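Side-chain contacts in STING-associated CdnE c-di-GMP synthase (Flavobacteriaceae, PDB 6WT8), which makes the cyclic dinucleotide c-di-GMP, probably from GTP, and probably signals to a STING sensor in a bacterial CBASS defence system: residues A[13-18]-A[260-265]; A[53-58]-A[296-301]; A[239-244]-A[284-289]. All coordinates share one frame; numbering follows the deposited sequence.

Contact 1. Residues A[13-18]-A[260-265]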
loop_
_atom_site.group_PDB
_atom_site.type_symbol
_atom_site.label_atom_id
_atom_site.label_comp_id
_atom_site.label_asym_id
_atom_site.label_seq_id
_atom_site.Cartn_x
_atom_site.Cartn_y
_atom_site.Cartn_z
ATOM N N ARG A 13 -7.922 12.260 15.252
ATOM C CA ARG A 13 -9.370 12.123 15.157
ATOM C C ARG A 13 -9.929 12.845 13.954
ATOM O O ARG A 13 -10.835 12.330 13.276
ATOM C CB ARG A 13 -10.006 12.665 16.436
ATOM C CG ARG A 13 -9.849 11.632 17.509
ATOM C CD ARG A 13 -10.313 12.137 18.865
ATOM N NE ARG A 13 -10.346 11.011 19.799
ATOM C CZ ARG A 13 -11.099 10.966 20.900
ATOM N NH1 ARG A 13 -11.876 11.983 21.225
ATOM N NH2 ARG A 13 -11.089 9.881 21.647
ATOM N N GLU A 14 -9.458 14.064 13.704
ATOM C CA GLU A 14 -10.016 14.803 12.575
ATOM C C GLU A 14 -9.734 14.076 11.276
ATOM O O GLU A 14 -10.557 14.087 10.352
ATOM C CB GLU A 14 -9.415 16.209 12.525
ATOM C CG GLU A 14 -10.156 17.113 11.493
ATOM C CD GLU A 14 -11.702 17.025 11.597
ATOM O OE1 GLU A 14 -12.250 17.209 12.722
ATOM O OE2 GLU A 14 -12.368 16.761 10.553
ATOM N N ARG A 15 -8.580 13.409 11.195
ATOM C CA ARG A 15 -8.211 12.702 9.970
ATOM C C ARG A 15 -8.922 11.371 9.833
ATOM O O ARG A 15 -9.196 10.921 8.711
ATOM C CB ARG A 15 -6.690 12.440 9.980
ATOM C CG ARG A 15 -5.865 13.696 9.857
ATOM C CD ARG A 15 -4.367 13.410 9.694
ATOM N NE ARG A 15 -3.741 12.627 10.759
ATOM C CZ ARG A 15 -2.897 13.118 11.672
ATOM N NH1 ARG A 15 -2.659 14.445 11.756
ATOM N NH2 ARG A 15 -2.303 12.308 12.510
ATOM N N SER A 16 -9.176 10.711 10.953
ATOM C CA SER A 16 -9.502 9.295 10.991
ATOM C C SER A 16 -10.934 8.993 11.399
ATOM O O SER A 16 -11.526 8.037 10.905
ATOM C CB SER A 16 -8.591 8.564 11.990
ATOM O OG SER A 16 -7.244 8.543 11.566
ATOM N N ASN A 17 -11.477 9.723 12.365
ATOM C CA ASN A 17 -12.764 9.315 12.933
ATOM C C ASN A 17 -13.375 10.533 13.609
ATOM O O ASN A 17 -13.566 10.538 14.853
ATOM C CB ASN A 17 -12.536 8.161 13.918
ATOM C CG ASN A 17 -13.835 7.618 14.505
ATOM O OD1 ASN A 17 -14.916 7.832 13.954
ATOM N ND2 ASN A 17 -13.730 6.923 15.623
ATOM N N PRO A 18 -13.724 11.572 12.845
ATOM C CA PRO A 18 -14.172 12.815 13.484
ATOM C C PRO A 18 -15.468 12.670 14.244
ATOM O O PRO A 18 -15.715 13.473 15.146
ATOM C CB PRO A 18 -14.330 13.793 12.301
ATOM C CG PRO A 18 -14.493 12.904 11.104
ATOM C CD PRO A 18 -13.568 11.741 11.389
ATOM N N LEU A 260 3.286 4.367 12.308
ATOM C CA LEU A 260 4.439 5.137 11.800
ATOM C C LEU A 260 3.994 6.211 10.805
ATOM O O LEU A 260 4.570 7.305 10.752
ATOM C CB LEU A 260 5.470 4.209 11.132
ATOM C CG LEU A 260 6.473 3.430 11.949
ATOM C CD1 LEU A 260 7.587 2.970 10.938
ATOM C CD2 LEU A 260 7.084 4.280 13.072
ATOM N N LYS A 261 2.978 5.912 9.974
ATOM C CA LYS A 261 2.458 6.925 9.046
ATOM C C LYS A 261 1.910 8.126 9.804
ATOM O O LYS A 261 2.159 9.277 9.416
ATOM C CB LYS A 261 1.378 6.317 8.151
ATOM C CG LYS A 261 1.905 5.405 7.060
ATOM C CD LYS A 261 0.709 4.998 6.196
ATOM C CE LYS A 261 1.065 4.034 5.151
ATOM N NZ LYS A 261 -0.150 4.012 4.216
ATOM N N ASN A 262 1.212 7.890 10.915
ATOM C CA ASN A 262 0.689 9.002 11.703
ATOM C C ASN A 262 1.826 9.788 12.333
ATOM O O ASN A 262 1.761 11.021 12.399
ATOM C CB ASN A 262 -0.265 8.464 12.799
ATOM C CG ASN A 262 -1.727 8.380 12.290
ATOM O OD1 ASN A 262 -2.298 9.408 11.922
ATOM N ND2 ASN A 262 -2.310 7.180 12.221
ATOM N N ILE A 263 2.819 9.097 12.907
ATOM C CA ILE A 263 3.957 9.816 13.502
ATOM C C ILE A 263 4.634 10.676 12.443
ATOM O O ILE A 263 4.965 11.836 12.687
ATOM C CB ILE A 263 4.970 8.833 14.113
ATOM C CG1 ILE A 263 4.360 8.044 15.266
ATOM C CG2 ILE A 263 6.269 9.529 14.566
ATOM C CD1 ILE A 263 3.599 8.808 16.244
ATOM N N LYS A 264 4.842 10.118 11.241
ATOM C CA LYS A 264 5.496 10.925 10.206
ATOM C C LYS A 264 4.661 12.164 9.848
ATOM O O LYS A 264 5.192 13.292 9.651
ATOM C CB LYS A 264 5.739 10.064 8.952
ATOM C CG LYS A 264 6.718 10.785 8.003
ATOM C CD LYS A 264 7.205 9.818 6.883
ATOM C CE LYS A 264 6.089 9.520 5.876
ATOM N NZ LYS A 264 5.966 10.610 4.811
ATOM N N TYR A 265 3.347 11.979 9.758
ATOM C CA TYR A 265 2.447 13.032 9.333
ATOM C C TYR A 265 2.482 14.197 10.310
ATOM O O TYR A 265 2.555 15.347 9.890
ATOM C CB TYR A 265 1.029 12.451 9.180
ATOM C CG TYR A 265 0.081 13.365 8.426
ATOM C CD1 TYR A 265 -0.614 14.394 9.069
ATOM C CD2 TYR A 265 -0.122 13.171 7.062
ATOM C CE1 TYR A 265 -1.479 15.212 8.337
ATOM C CE2 TYR A 265 -1.015 13.986 6.326
ATOM C CZ TYR A 265 -1.669 14.983 6.988
ATOM O OH TYR A 265 -2.513 15.817 6.260
HETATM O O HOH W 1 -4.814 9.971 11.001
HETATM O O HOH W 2 -5.201 6.664 12.461
#
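R15 reaches from the last turn of helix 5-16 to N262 and Y265 on helix 253-266, bridging backbones whose nearest CA atoms, those of R15 and N262, are 9.8 Å apart. Its CB already heads for the other helix, and a bend at chi3 (-58°) turns the tip so that two different neighbours can be served. CD is the first atom to touch, packing 3.7 Å from Y265 CE1. NE comes next and gives its hydrogen to a water at 2.9 Å. CZ and NH1 then pass under Y265 CD1, which lies over one guanidinium face toward its rim, 3.4 Å from R15 NH1. The two planes are 50° apart, so this is an inclined contact and not a parallel stack. NH2 ends the chain with a fairly straight hydrogen bond to N262 OD1, 3.0 Å long with 160° at the hydrogen; the oxygen sits at the guanidinium edge, in its plane.

The setting is a junction in the helical part of a CD-NTase, where an N-terminal helix packs against a helix that follows the nucleotidyltransferase sheet in sequence. Arginine suits it by combining length with several N-H groups: NH1 also forms a salt bridge with D266, which probably balances the buried charge. Asparagine offers both an acceptor and a donor. N262 OD1 takes a second hydrogen, from the water held by NE, and S16 OG donates to that same water. A second water links S16 OG to N262 ND2, whose strongest partner is the backbone oxygen of S54.

Contact 2. Residues A[53-58]-A[296-301]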
loop_
_atom_site.group_PDB
_atom_site.type_symbol
_atom_site.label_atom_id
_atom_site.label_comp_id
_atom_site.label_asym_id
_atom_site.label_seq_id
_atom_site.Cartn_x
_atom_site.Cartn_y
_atom_site.Cartn_z
ATOM N N GLU A 53 -5.160 5.327 18.751
ATOM C CA GLU A 53 -5.933 5.872 17.647
ATOM C C GLU A 53 -5.070 6.004 16.405
ATOM O O GLU A 53 -5.580 5.866 15.284
ATOM C CB GLU A 53 -6.565 7.191 18.103
ATOM C CG GLU A 53 -7.582 6.823 19.230
ATOM C CD GLU A 53 -8.521 7.933 19.642
ATOM O OE1 GLU A 53 -8.424 9.036 19.063
ATOM O OE2 GLU A 53 -9.353 7.689 20.581
ATOM N N SER A 54 -3.757 6.188 16.598
ATOM C CA SER A 54 -2.836 6.192 15.467
ATOM C C SER A 54 -2.684 4.796 14.856
ATOM O O SER A 54 -2.479 4.672 13.645
ATOM C CB SER A 54 -1.464 6.686 15.896
ATOM O OG SER A 54 -1.487 8.075 16.176
HETATM N N MSE A 55 -2.761 3.751 15.662
HETATM C CA MSE A 55 -2.657 2.376 15.202
HETATM C C MSE A 55 -3.943 1.931 14.519
HETATM O O MSE A 55 -3.878 1.150 13.573
HETATM C CB MSE A 55 -2.330 1.422 16.362
HETATM C CG MSE A 55 -0.874 1.541 16.731
HETATM SE SE MSE A 55 -0.515 0.205 18.128
HETATM C CE MSE A 55 1.276 0.569 18.199
ATOM N N LYS A 56 -5.109 2.359 14.997
ATOM C CA LYS A 56 -6.354 1.769 14.490
ATOM C C LYS A 56 -6.784 2.302 13.127
ATOM O O LYS A 56 -7.540 1.611 12.418
ATOM C CB LYS A 56 -7.479 1.986 15.499
ATOM C CG LYS A 56 -7.285 1.117 16.710
ATOM C CD LYS A 56 -8.314 1.481 17.784
ATOM C CE LYS A 56 -7.982 0.700 19.018
ATOM N NZ LYS A 56 -8.836 1.102 20.195
ATOM N N GLY A 57 -6.337 3.497 12.724
ATOM C CA GLY A 57 -6.648 4.004 11.394
ATOM C C GLY A 57 -8.050 4.594 11.236
ATOM O O GLY A 57 -8.667 5.143 12.168
ATOM N N VAL A 58 -8.543 4.532 9.999
ATOM C CA VAL A 58 -9.718 5.273 9.551
ATOM C C VAL A 58 -10.993 4.503 9.872
ATOM O O VAL A 58 -11.058 3.265 9.740
ATOM C CB VAL A 58 -9.559 5.529 8.028
ATOM C CG1 VAL A 58 -10.808 6.078 7.386
ATOM C CG2 VAL A 58 -8.350 6.506 7.782
ATOM N N LEU A 296 3.273 -9.454 21.253
ATOM C CA LEU A 296 3.452 -8.295 22.125
ATOM C C LEU A 296 2.161 -7.489 22.248
ATOM O O LEU A 296 1.406 -7.327 21.278
ATOM C CB LEU A 296 4.534 -7.372 21.562
ATOM C CG LEU A 296 5.967 -7.923 21.704
ATOM C CD1 LEU A 296 6.898 -6.839 21.160
ATOM C CD2 LEU A 296 6.315 -8.183 23.122
ATOM N N HIS A 297 1.973 -6.908 23.434
ATOM C CA HIS A 297 0.948 -5.902 23.644
ATOM C C HIS A 297 1.235 -4.674 22.782
ATOM O O HIS A 297 2.390 -4.353 22.455
ATOM C CB HIS A 297 0.976 -5.540 25.114
ATOM C CG HIS A 297 -0.023 -4.486 25.539
ATOM N ND1 HIS A 297 0.287 -3.131 25.612
ATOM C CD2 HIS A 297 -1.271 -4.621 26.059
ATOM C CE1 HIS A 297 -0.758 -2.478 26.084
ATOM N NE2 HIS A 297 -1.711 -3.358 26.378
ATOM N N TYR A 298 0.170 -3.946 22.399
ATOM C CA TYR A 298 0.361 -2.854 21.424
ATOM C C TYR A 298 1.351 -1.779 21.893
ATOM O O TYR A 298 2.091 -1.252 21.058
ATOM C CB TYR A 298 -0.992 -2.223 21.043
ATOM C CG TYR A 298 -1.611 -1.318 22.092
ATOM C CD1 TYR A 298 -2.366 -1.843 23.163
ATOM C CD2 TYR A 298 -1.378 0.057 22.076
ATOM C CE1 TYR A 298 -2.885 -1.001 24.154
ATOM C CE2 TYR A 298 -1.884 0.893 23.066
ATOM C CZ TYR A 298 -2.639 0.375 24.087
ATOM O OH TYR A 298 -3.136 1.201 25.084
ATOM N N LEU A 299 1.422 -1.484 23.200
ATOM C CA LEU A 299 2.365 -0.447 23.647
ATOM C C LEU A 299 3.796 -0.913 23.440
ATOM O O LEU A 299 4.678 -0.097 23.178
ATOM C CB LEU A 299 2.136 -0.081 25.127
ATOM C CG LEU A 299 0.809 0.688 25.402
ATOM C CD1 LEU A 299 0.629 0.843 26.872
ATOM C CD2 LEU A 299 0.799 2.077 24.752
ATOM N N ASP A 300 4.047 -2.217 23.586
ATOM C CA ASP A 300 5.406 -2.703 23.417
ATOM C C ASP A 300 5.832 -2.677 21.957
ATOM O O ASP A 300 7.038 -2.744 21.692
ATOM C CB ASP A 300 5.532 -4.127 23.987
ATOM C CG ASP A 300 5.375 -4.163 25.525
ATOM O OD1 ASP A 300 5.474 -3.112 26.174
ATOM O OD2 ASP A 300 5.150 -5.246 26.118
ATOM N N LEU A 301 4.891 -2.549 21.004
ATOM C CA LEU A 301 5.280 -2.392 19.609
ATOM C C LEU A 301 6.020 -1.100 19.363
ATOM O O LEU A 301 6.766 -1.005 18.363
ATOM C CB LEU A 301 4.062 -2.434 18.678
ATOM C CG LEU A 301 3.283 -3.738 18.738
ATOM C CD1 LEU A 301 2.015 -3.639 17.869
ATOM C CD2 LEU A 301 4.126 -4.938 18.306
#
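M55, present as selenomethionine, sends its side chain from helix 46-56 to Y298 and L301, near the beginning of helix 300-314. The contact is carried by this one thin, flexible chain, and no hydrogen bond crosses between the segments.

The sulfur-aromatic part comes first. The selenium, in the place of the natural sulfur, lies 5.3 Å from the centroid of the Y298 ring and 74° off the ring normal, an oblique Met-aromatic approach. Its nearest ring atom is Y298 CD2, at 4.0 Å, on the side of the ring close to the backbone. Y298 holds CG between its backbone N and carbonyl carbon (chi1 75°), with the ring lying back toward helix 46-56.

The apolar contacts continue along the same chain. SE packs 3.8 Å from Y298 CB, and the terminal methyl CE reaches L301 CB at 4.1 Å. Because M55 is extended beyond CG (chi3 176°), it spans the gap between CA atoms that are 8.7 Å apart for M55 and Y298. CE also lies 3.5 Å from Y298 O, a backbone oxygen that accepts a hydrogen bond from L301 N. Methionine fits here because it is long, unbranched and polarisable, while L301 offers its CB to the methyl, an apolar contact that suits leucine.

Polar needs are met outside the pair: Y298 OH is hydrogen-bonded to S48, one of the earlier residues of helix 46-56. M55 also packs on N255 and F259 of helix 253-266, and L301 on M256 of that helix, so the buried methionine lies where helices 46-56, 253-266 and 300-314 converge.

Contact 3. Residues A[239-244]-A[284-289]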
loop_
_atom_site.group_PDB
_atom_site.type_symbol
_atom_site.label_atom_id
_atom_site.label_comp_id
_atom_site.label_asym_id
_atom_site.label_seq_id
_atom_site.Cartn_x
_atom_site.Cartn_y
_atom_site.Cartn_z
ATOM N N ILE A 239 -0.274 -5.476 -1.927
ATOM C CA ILE A 239 -1.534 -5.681 -1.206
ATOM C C ILE A 239 -1.570 -7.082 -0.624
ATOM O O ILE A 239 -1.854 -7.279 0.565
ATOM C CB ILE A 239 -2.747 -5.422 -2.120
ATOM C CG1 ILE A 239 -2.858 -3.933 -2.399
ATOM C CG2 ILE A 239 -4.011 -6.019 -1.533
ATOM C CD1 ILE A 239 -3.708 -3.630 -3.634
ATOM N N GLU A 240 -1.327 -8.106 -1.462
ATOM C CA GLU A 240 -1.416 -9.466 -0.981
ATOM C C GLU A 240 -0.423 -9.713 0.134
ATOM O O GLU A 240 -0.766 -10.339 1.144
ATOM C CB GLU A 240 -1.207 -10.431 -2.146
ATOM C CG GLU A 240 -1.359 -11.917 -1.756
ATOM C CD GLU A 240 -2.806 -12.334 -1.481
ATOM O OE1 GLU A 240 -2.997 -13.487 -1.027
ATOM O OE2 GLU A 240 -3.735 -11.532 -1.708
ATOM N N ARG A 241 0.821 -9.250 -0.027
ATOM C CA ARG A 241 1.837 -9.603 0.963
ATOM C C ARG A 241 1.581 -8.905 2.303
ATOM O O ARG A 241 1.796 -9.522 3.356
ATOM C CB ARG A 241 3.229 -9.274 0.417
ATOM C CG ARG A 241 3.725 -10.319 -0.591
ATOM C CD ARG A 241 5.105 -9.877 -1.128
ATOM N NE ARG A 241 5.560 -10.995 -1.987
ATOM C CZ ARG A 241 6.682 -10.966 -2.710
ATOM N NH1 ARG A 241 7.488 -9.895 -2.730
ATOM N NH2 ARG A 241 6.999 -12.054 -3.434
ATOM N N ILE A 242 1.163 -7.618 2.276
ATOM C CA ILE A 242 0.824 -6.941 3.532
ATOM C C ILE A 242 -0.362 -7.629 4.204
ATOM O O ILE A 242 -0.358 -7.861 5.430
ATOM C CB ILE A 242 0.584 -5.450 3.275
ATOM C CG1 ILE A 242 1.952 -4.820 2.970
ATOM C CG2 ILE A 242 -0.072 -4.795 4.487
ATOM C CD1 ILE A 242 1.761 -3.404 2.313
ATOM N N ASN A 243 -1.389 -7.980 3.425
ATOM C CA ASN A 243 -2.552 -8.632 4.037
ATOM C C ASN A 243 -2.179 -9.986 4.634
ATOM O O ASN A 243 -2.591 -10.333 5.762
ATOM C CB ASN A 243 -3.672 -8.744 3.006
ATOM C CG ASN A 243 -4.379 -7.411 2.781
ATOM O OD1 ASN A 243 -4.287 -6.490 3.612
ATOM N ND2 ASN A 243 -5.075 -7.279 1.631
ATOM N N VAL A 244 -1.342 -10.756 3.929
ATOM C CA VAL A 244 -0.936 -12.066 4.440
ATOM C C VAL A 244 -0.058 -11.932 5.670
ATOM O O VAL A 244 -0.261 -12.623 6.677
ATOM C CB VAL A 244 -0.208 -12.838 3.329
ATOM C CG1 VAL A 244 0.568 -13.949 3.932
ATOM C CG2 VAL A 244 -1.199 -13.302 2.381
ATOM N N ILE A 284 9.653 -1.172 5.674
ATOM C CA ILE A 284 10.385 -1.245 6.946
ATOM C C ILE A 284 9.607 -2.139 7.908
ATOM O O ILE A 284 10.177 -2.990 8.630
ATOM C CB ILE A 284 10.584 0.168 7.517
ATOM C CG1 ILE A 284 11.597 0.910 6.629
ATOM C CG2 ILE A 284 10.982 0.100 9.025
ATOM C CD1 ILE A 284 11.636 2.470 6.902
ATOM N N CYS A 285 8.284 -1.926 7.987
ATOM C CA CYS A 285 7.500 -2.734 8.943
ATOM C C CYS A 285 7.416 -4.186 8.516
ATOM O O CYS A 285 7.501 -5.090 9.360
ATOM C CB CYS A 285 6.115 -2.139 9.130
ATOM S SG CYS A 285 6.134 -0.515 9.940
ATOM N N TYR A 286 7.260 -4.424 7.218
ATOM C CA TYR A 286 7.128 -5.769 6.682
ATOM C C TYR A 286 8.406 -6.558 6.909
ATOM O O TYR A 286 8.380 -7.799 6.977
ATOM C CB TYR A 286 6.791 -5.637 5.179
ATOM C CG TYR A 286 6.559 -6.934 4.452
ATOM C CD1 TYR A 286 5.337 -7.523 4.438
ATOM C CD2 TYR A 286 7.597 -7.538 3.763
ATOM C CE1 TYR A 286 5.145 -8.714 3.744
ATOM C CE2 TYR A 286 7.416 -8.738 3.061
ATOM C CZ TYR A 286 6.170 -9.316 3.082
ATOM O OH TYR A 286 5.956 -10.493 2.404
ATOM N N ASN A 287 9.553 -5.865 6.965
ATOM C CA ASN A 287 10.804 -6.587 7.080
ATOM C C ASN A 287 11.068 -7.062 8.524
ATOM O O ASN A 287 11.966 -7.891 8.734
ATOM C CB ASN A 287 11.909 -5.673 6.528
ATOM C CG ASN A 287 13.295 -6.259 6.668
ATOM O OD1 ASN A 287 14.112 -5.726 7.421
ATOM N ND2 ASN A 287 13.529 -7.335 6.006
ATOM N N ILE A 288 10.313 -6.567 9.517
ATOM C CA ILE A 288 10.539 -6.986 10.897
ATOM C C ILE A 288 10.130 -8.453 11.047
ATOM O O ILE A 288 9.091 -8.886 10.537
ATOM C CB ILE A 288 9.768 -6.061 11.871
ATOM C CG1 ILE A 288 10.313 -4.626 11.766
ATOM C CG2 ILE A 288 9.920 -6.514 13.336
ATOM C CD1 ILE A 288 9.551 -3.553 12.555
ATOM N N ASP A 289 10.941 -9.226 11.776
ATOM C CA ASP A 289 10.681 -10.652 11.964
ATOM C C ASP A 289 9.435 -10.800 12.818
ATOM O O ASP A 289 9.411 -10.277 13.934
ATOM C CB ASP A 289 11.898 -11.285 12.656
ATOM C CG ASP A 289 11.718 -12.787 12.996
ATOM O OD1 ASP A 289 10.626 -13.418 12.851
ATOM O OD2 ASP A 289 12.743 -13.358 13.446
HETATM O O HOH W 3 3.623 -11.890 3.058
#
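The Y286 ring presents an edge to helix 235-248: R241 O lies near the ring plane, 3.5 Å from Y286 CE1, and a water sits at the edge, in plane. The ring is engaged by K245, in a cation-pi interaction. The guanidinium of R241 is turned 18° from the plane of the tyrosine ring but is not stacked on it. Instead the aliphatic part of the arginine runs past the phenol, with R241 CB 3.6 Å and R241 CD 3.7 Å from Y286 OH. Extended from CG to NE, the arginine chain carries its charged tip away from the ring, to where NH1 is hydrogen-bonded to the backbone oxygen of V325.

The water joins the two sides, donating to R241 O at 3.0 Å and pairing with Y286 OH at 2.8 Å. Tyrosine suits this partly exposed place: its weakly positive C-H edge can meet a carbonyl oxygen while its hydroxyl joins the water bridge. With CG anti to the backbone N (chi1 -178°), the ring bridges helices whose CA atoms, of I242 and Y286, come within 7.1 Å. This is helix-helix packing with a water-bridged tyrosine, in the helical portion that accompanies the catalytic sheet in CD-NTases.

The three contacts lie in the helical part of the single chain. Contacts 1 and 2, with centres 12 Å apart, touch directly: R13 forms a salt bridge with E53, and S16 packs on G57. The centre of contact 3 is about 21 Å from that of contact 1, yet the two meet where L260 packs on C285; it is about 16 Å from the centre of contact 2. Along the chain 13-18 and 53-58 come first, followed, beyond the mixed sheet, by 239-244, 260-265, 284-289 and 296-301. Helix 253-266 carries one side of contact 1, and M55 of contact 2 and C285 of contact 3 pack on it, joining N-terminal helices to those that follow the nucleotidyltransferase sheet.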